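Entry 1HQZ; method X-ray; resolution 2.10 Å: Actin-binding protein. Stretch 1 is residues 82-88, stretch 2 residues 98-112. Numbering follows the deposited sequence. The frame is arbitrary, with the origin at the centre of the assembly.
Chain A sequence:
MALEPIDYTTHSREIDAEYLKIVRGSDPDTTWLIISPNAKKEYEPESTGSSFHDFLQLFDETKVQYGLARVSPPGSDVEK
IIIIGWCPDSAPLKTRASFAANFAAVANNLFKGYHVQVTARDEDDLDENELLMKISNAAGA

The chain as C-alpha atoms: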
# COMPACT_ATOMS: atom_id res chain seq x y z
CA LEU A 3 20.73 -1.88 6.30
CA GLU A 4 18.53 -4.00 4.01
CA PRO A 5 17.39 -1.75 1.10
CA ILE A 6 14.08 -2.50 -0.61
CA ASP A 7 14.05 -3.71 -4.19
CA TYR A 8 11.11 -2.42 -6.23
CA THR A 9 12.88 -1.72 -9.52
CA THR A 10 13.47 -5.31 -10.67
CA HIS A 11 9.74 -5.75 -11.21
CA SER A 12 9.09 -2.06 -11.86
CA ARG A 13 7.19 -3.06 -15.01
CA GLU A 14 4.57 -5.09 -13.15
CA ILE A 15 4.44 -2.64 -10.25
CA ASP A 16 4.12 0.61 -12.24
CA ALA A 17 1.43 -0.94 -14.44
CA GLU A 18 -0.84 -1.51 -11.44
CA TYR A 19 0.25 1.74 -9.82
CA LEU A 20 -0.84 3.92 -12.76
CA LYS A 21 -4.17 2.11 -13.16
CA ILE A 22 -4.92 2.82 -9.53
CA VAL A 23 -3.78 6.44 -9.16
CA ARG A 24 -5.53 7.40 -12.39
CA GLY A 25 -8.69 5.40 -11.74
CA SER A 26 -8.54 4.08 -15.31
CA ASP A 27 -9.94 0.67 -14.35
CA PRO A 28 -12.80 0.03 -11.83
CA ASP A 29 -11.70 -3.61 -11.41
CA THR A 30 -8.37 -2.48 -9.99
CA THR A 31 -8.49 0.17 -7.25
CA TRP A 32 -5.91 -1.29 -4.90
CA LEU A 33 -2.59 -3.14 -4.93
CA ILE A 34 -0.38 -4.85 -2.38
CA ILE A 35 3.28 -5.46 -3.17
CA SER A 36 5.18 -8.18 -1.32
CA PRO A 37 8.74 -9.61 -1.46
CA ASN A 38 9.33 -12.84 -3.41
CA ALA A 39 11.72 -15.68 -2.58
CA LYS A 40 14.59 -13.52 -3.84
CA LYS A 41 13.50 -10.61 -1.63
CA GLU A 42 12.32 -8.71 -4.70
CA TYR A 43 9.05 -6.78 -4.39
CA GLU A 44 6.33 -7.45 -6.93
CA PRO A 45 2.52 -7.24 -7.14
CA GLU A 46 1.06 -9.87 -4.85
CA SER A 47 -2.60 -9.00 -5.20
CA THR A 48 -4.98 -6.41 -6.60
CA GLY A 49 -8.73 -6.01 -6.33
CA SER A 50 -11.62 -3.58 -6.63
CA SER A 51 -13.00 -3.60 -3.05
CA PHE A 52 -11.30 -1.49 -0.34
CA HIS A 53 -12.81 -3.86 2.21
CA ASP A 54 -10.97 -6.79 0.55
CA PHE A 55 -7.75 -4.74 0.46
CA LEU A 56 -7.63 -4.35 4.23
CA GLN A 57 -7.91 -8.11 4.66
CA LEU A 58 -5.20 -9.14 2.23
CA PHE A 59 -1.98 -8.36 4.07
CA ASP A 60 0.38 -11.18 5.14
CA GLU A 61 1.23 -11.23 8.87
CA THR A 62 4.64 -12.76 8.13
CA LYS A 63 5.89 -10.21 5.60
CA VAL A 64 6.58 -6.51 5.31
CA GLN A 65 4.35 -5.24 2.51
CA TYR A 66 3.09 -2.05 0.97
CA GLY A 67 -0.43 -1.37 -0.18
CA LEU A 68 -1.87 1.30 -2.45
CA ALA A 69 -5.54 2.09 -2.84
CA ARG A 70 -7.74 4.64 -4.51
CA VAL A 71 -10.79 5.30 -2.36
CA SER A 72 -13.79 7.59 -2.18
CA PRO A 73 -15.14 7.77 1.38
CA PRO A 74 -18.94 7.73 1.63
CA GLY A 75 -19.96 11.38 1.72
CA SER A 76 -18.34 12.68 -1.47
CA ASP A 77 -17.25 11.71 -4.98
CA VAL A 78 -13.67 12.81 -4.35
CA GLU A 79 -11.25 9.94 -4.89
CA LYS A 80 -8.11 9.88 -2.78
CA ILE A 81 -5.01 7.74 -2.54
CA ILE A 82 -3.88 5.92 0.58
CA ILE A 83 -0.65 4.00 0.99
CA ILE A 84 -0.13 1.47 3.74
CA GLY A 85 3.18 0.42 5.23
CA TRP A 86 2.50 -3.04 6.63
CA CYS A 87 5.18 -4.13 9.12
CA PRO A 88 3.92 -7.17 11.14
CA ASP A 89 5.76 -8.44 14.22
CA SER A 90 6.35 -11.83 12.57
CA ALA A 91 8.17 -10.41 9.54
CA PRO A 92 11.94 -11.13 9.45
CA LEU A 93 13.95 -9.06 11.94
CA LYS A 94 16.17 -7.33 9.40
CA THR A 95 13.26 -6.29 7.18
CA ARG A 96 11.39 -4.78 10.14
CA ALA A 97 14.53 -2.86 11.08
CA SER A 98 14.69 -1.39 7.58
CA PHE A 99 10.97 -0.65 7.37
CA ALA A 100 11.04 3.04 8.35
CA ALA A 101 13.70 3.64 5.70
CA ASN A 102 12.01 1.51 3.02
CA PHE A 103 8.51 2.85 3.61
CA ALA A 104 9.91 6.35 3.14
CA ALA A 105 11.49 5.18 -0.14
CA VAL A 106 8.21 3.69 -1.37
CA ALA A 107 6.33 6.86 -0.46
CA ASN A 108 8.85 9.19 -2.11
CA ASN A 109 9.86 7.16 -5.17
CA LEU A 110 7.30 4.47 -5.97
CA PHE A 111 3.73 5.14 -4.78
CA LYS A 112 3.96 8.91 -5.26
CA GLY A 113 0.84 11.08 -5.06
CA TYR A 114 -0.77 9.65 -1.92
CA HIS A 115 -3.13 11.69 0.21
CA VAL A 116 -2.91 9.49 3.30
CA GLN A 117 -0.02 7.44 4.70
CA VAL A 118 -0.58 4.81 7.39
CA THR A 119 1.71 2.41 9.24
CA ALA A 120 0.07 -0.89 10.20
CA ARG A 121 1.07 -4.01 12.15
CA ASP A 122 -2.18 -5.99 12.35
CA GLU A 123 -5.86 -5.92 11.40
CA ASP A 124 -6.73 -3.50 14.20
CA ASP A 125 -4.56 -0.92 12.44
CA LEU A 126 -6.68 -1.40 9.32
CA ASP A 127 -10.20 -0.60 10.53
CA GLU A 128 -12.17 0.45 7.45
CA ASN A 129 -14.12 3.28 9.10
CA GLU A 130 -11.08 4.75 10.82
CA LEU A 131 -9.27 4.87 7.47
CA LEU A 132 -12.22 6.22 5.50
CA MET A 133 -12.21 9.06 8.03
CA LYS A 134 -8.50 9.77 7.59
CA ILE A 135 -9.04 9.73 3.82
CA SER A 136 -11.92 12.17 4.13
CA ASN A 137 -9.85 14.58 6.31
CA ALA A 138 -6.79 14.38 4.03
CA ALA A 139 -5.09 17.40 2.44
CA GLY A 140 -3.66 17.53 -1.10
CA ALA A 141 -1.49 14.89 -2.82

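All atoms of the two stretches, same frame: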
# COMPACT_ATOMS: atom_id res chain seq x y z
N ILE A 82 -4.45 6.26 -0.72
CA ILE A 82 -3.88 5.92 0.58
C ILE A 82 -2.79 4.87 0.36
O ILE A 82 -2.91 4.00 -0.50
CB ILE A 82 -4.97 5.39 1.56
CG1 ILE A 82 -4.31 4.95 2.87
CG2 ILE A 82 -5.73 4.23 0.92
CD1 ILE A 82 -5.28 4.58 3.99
N ILE A 83 -1.70 4.99 1.10
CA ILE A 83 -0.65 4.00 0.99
C ILE A 83 -0.50 3.43 2.39
O ILE A 83 -0.63 4.15 3.38
CB ILE A 83 0.69 4.59 0.53
CG1 ILE A 83 1.16 5.68 1.48
CG2 ILE A 83 0.54 5.12 -0.88
CD1 ILE A 83 2.59 6.12 1.23
N ILE A 84 -0.26 2.13 2.45
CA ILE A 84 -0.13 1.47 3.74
C ILE A 84 1.21 0.75 3.87
O ILE A 84 1.58 -0.04 3.01
CB ILE A 84 -1.29 0.46 3.95
CG1 ILE A 84 -2.59 1.24 4.15
CG2 ILE A 84 -1.00 -0.45 5.14
CD1 ILE A 84 -3.82 0.40 4.22
N GLY A 85 1.92 1.06 4.95
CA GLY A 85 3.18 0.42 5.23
C GLY A 85 2.85 -0.66 6.26
O GLY A 85 2.61 -0.37 7.43
N TRP A 86 2.82 -1.90 5.80
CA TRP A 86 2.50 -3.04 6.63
C TRP A 86 3.79 -3.68 7.16
O TRP A 86 4.60 -4.21 6.40
CB TRP A 86 1.69 -4.02 5.78
CG TRP A 86 1.39 -5.33 6.41
CD1 TRP A 86 2.06 -6.50 6.21
CD2 TRP A 86 0.33 -5.62 7.32
NE1 TRP A 86 1.49 -7.50 6.94
CE2 TRP A 86 0.42 -7.00 7.64
CE3 TRP A 86 -0.69 -4.86 7.91
CZ2 TRP A 86 -0.46 -7.63 8.52
CZ3 TRP A 86 -1.57 -5.49 8.79
CH2 TRP A 86 -1.45 -6.86 9.08
N CYS A 87 3.98 -3.60 8.48
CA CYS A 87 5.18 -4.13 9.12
C CYS A 87 4.80 -4.99 10.33
O CYS A 87 4.92 -4.54 11.46
CB CYS A 87 6.08 -2.97 9.58
SG CYS A 87 7.70 -3.43 10.24
N PRO A 88 4.34 -6.23 10.09
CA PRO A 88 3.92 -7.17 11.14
C PRO A 88 5.07 -7.65 12.02
O PRO A 88 6.21 -7.72 11.58
CB PRO A 88 3.28 -8.30 10.35
CG PRO A 88 4.16 -8.37 9.14
CD PRO A 88 4.37 -6.91 8.78
N SER A 98 14.46 -2.26 8.72
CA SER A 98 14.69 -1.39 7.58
C SER A 98 13.40 -0.76 7.09
O SER A 98 13.41 0.05 6.16
CB SER A 98 15.34 -2.19 6.44
OG SER A 98 16.57 -2.76 6.85
N PHE A 99 12.29 -1.14 7.73
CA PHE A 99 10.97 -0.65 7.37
C PHE A 99 10.81 0.87 7.28
O PHE A 99 10.33 1.38 6.28
CB PHE A 99 9.92 -1.20 8.34
CG PHE A 99 8.54 -0.64 8.13
CD1 PHE A 99 7.80 -0.97 7.00
CD2 PHE A 99 7.99 0.25 9.05
CE1 PHE A 99 6.53 -0.43 6.79
CE2 PHE A 99 6.72 0.79 8.85
CZ PHE A 99 5.99 0.45 7.72
N ALA A 100 11.17 1.58 8.34
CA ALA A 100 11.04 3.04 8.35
C ALA A 100 11.74 3.63 7.13
O ALA A 100 11.20 4.49 6.45
CB ALA A 100 11.63 3.62 9.63
N ALA A 101 12.94 3.14 6.84
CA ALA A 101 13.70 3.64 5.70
C ALA A 101 13.03 3.25 4.38
O ALA A 101 12.86 4.09 3.49
CB ALA A 101 15.14 3.11 5.74
N ASN A 102 12.63 1.98 4.26
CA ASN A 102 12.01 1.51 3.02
C ASN A 102 10.62 2.07 2.75
O ASN A 102 10.24 2.28 1.58
CB ASN A 102 11.97 -0.01 2.99
CG ASN A 102 13.36 -0.61 2.82
OD1 ASN A 102 14.20 -0.05 2.13
ND2 ASN A 102 13.60 -1.76 3.44
N PHE A 103 9.85 2.31 3.80
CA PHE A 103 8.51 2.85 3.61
C PHE A 103 8.67 4.27 3.07
O PHE A 103 7.94 4.68 2.18
CB PHE A 103 7.74 2.86 4.95
CG PHE A 103 6.27 3.20 4.81
CD1 PHE A 103 5.62 3.09 3.60
CD2 PHE A 103 5.53 3.60 5.93
CE1 PHE A 103 4.25 3.36 3.49
CE2 PHE A 103 4.16 3.87 5.83
CZ PHE A 103 3.52 3.75 4.61
N ALA A 104 9.65 5.00 3.60
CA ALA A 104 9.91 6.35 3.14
C ALA A 104 10.26 6.30 1.65
O ALA A 104 9.77 7.11 0.86
CB ALA A 104 11.06 6.96 3.94
N ALA A 105 11.09 5.34 1.26
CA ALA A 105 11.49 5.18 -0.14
C ALA A 105 10.28 4.92 -1.04
O ALA A 105 10.15 5.52 -2.11
CB ALA A 105 12.49 4.03 -0.27
N VAL A 106 9.41 4.01 -0.61
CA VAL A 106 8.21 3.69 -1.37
C VAL A 106 7.31 4.92 -1.51
O VAL A 106 6.72 5.16 -2.57
CB VAL A 106 7.38 2.58 -0.68
CG1 VAL A 106 6.04 2.41 -1.41
CG2 VAL A 106 8.16 1.29 -0.69
N ALA A 107 7.19 5.69 -0.44
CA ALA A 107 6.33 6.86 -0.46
C ALA A 107 6.90 7.99 -1.31
O ALA A 107 6.15 8.73 -1.93
CB ALA A 107 6.08 7.35 0.97
N ASN A 108 8.23 8.12 -1.34
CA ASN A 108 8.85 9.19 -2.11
C ASN A 108 9.20 8.83 -3.56
O ASN A 108 9.22 9.70 -4.42
CB ASN A 108 10.14 9.69 -1.42
CG ASN A 108 9.94 10.05 0.04
OD1 ASN A 108 8.93 10.64 0.43
ND2 ASN A 108 10.94 9.71 0.86
N ASN A 109 9.46 7.55 -3.83
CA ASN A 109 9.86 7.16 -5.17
C ASN A 109 8.95 6.23 -5.95
O ASN A 109 8.96 6.25 -7.19
CB ASN A 109 11.25 6.51 -5.13
CG ASN A 109 12.22 7.26 -4.24
OD1 ASN A 109 12.44 8.45 -4.40
ND2 ASN A 109 12.79 6.55 -3.27
N LEU A 110 8.16 5.41 -5.27
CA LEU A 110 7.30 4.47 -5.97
C LEU A 110 5.81 4.84 -6.00
O LEU A 110 5.26 5.13 -7.07
CB LEU A 110 7.48 3.07 -5.36
CG LEU A 110 6.78 1.91 -6.07
CD1 LEU A 110 7.37 1.72 -7.46
CD2 LEU A 110 6.96 0.63 -5.25
N PHE A 111 5.15 4.82 -4.84
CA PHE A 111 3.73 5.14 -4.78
C PHE A 111 3.52 6.63 -4.54
O PHE A 111 2.86 7.02 -3.57
CB PHE A 111 3.05 4.35 -3.66
CG PHE A 111 3.01 2.86 -3.89
CD1 PHE A 111 2.74 1.99 -2.84
CD2 PHE A 111 3.22 2.33 -5.16
CE1 PHE A 111 2.67 0.60 -3.05
CE2 PHE A 111 3.15 0.95 -5.38
CZ PHE A 111 2.88 0.09 -4.33
N LYS A 112 4.09 7.46 -5.41
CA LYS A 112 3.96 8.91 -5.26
C LYS A 112 2.53 9.39 -5.51
O LYS A 112 1.77 8.76 -6.25
CB LYS A 112 4.89 9.64 -6.23
CG LYS A 112 6.37 9.38 -6.01
CD LYS A 112 7.23 10.12 -7.04
CE LYS A 112 7.19 11.63 -6.81
NZ LYS A 112 7.66 11.97 -5.43

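Residues 82-86 are the last part of a β-strand, and the helix that begins before residue 98 packs across it almost antiparallel: the angle between their N-to-C directions is 160°, and the axes approach to 9.5 Å. The register therefore runs in reverse, with Cys 87 nearest Phe 99, Gly 85 nearest Phe 103 and Ile 83 nearest Phe 111. Near its C-terminal end the helix widens into a π-type turn at 106-110, where Phe 111 N bonds to Val 106 O at 2.8 Å. No hydrogen bond joins the two stretches, and the contact rests on apolar packing.

Alternation along the strand, continued to Cys 87 just beyond it, sets which side chains meet the helix. The CA-to-CB bonds of Ile 83 and Cys 87 point toward the helix, and Gly 85, with no side chain, lies between them, whereas the CA-to-CB bonds of Ile 84 and Trp 86 point away; these two touch the rings only through backbone atoms. On the helix, Phe 99, Phe 103 and Ala 107 follow one another at intervals of four, so they lie along one side.

Gly 85 is where the backbones come closest. Its CA sits over the face of the Phe 103 ring, 3.5 Å from the centroid, in a CH-π contact, and its N lies 3.1 Å from Phe 103 CZ. A CB here would fall 2.5 Å from Phe 103 CE2 and 2.8 Å from Phe 99 CZ, so glycine gives the rings the room they occupy.

Beyond the glycine, Cys 87 covers the Phe 99 ring. Its CB stands 3.5 Å from the centroid, nearly on the ring normal, while the polarizable SG reaches Phe 99 CG at 3.6 Å. At the other end, branched Ile 83 spreads over several partners: CD1 meets Ala 107 CB at 3.7 Å and Phe 103 CE1 at 3.9 Å, and CG2 touches Phe 111 CB at 3.8 Å. The short methyl of Ala 107 suits this close approach.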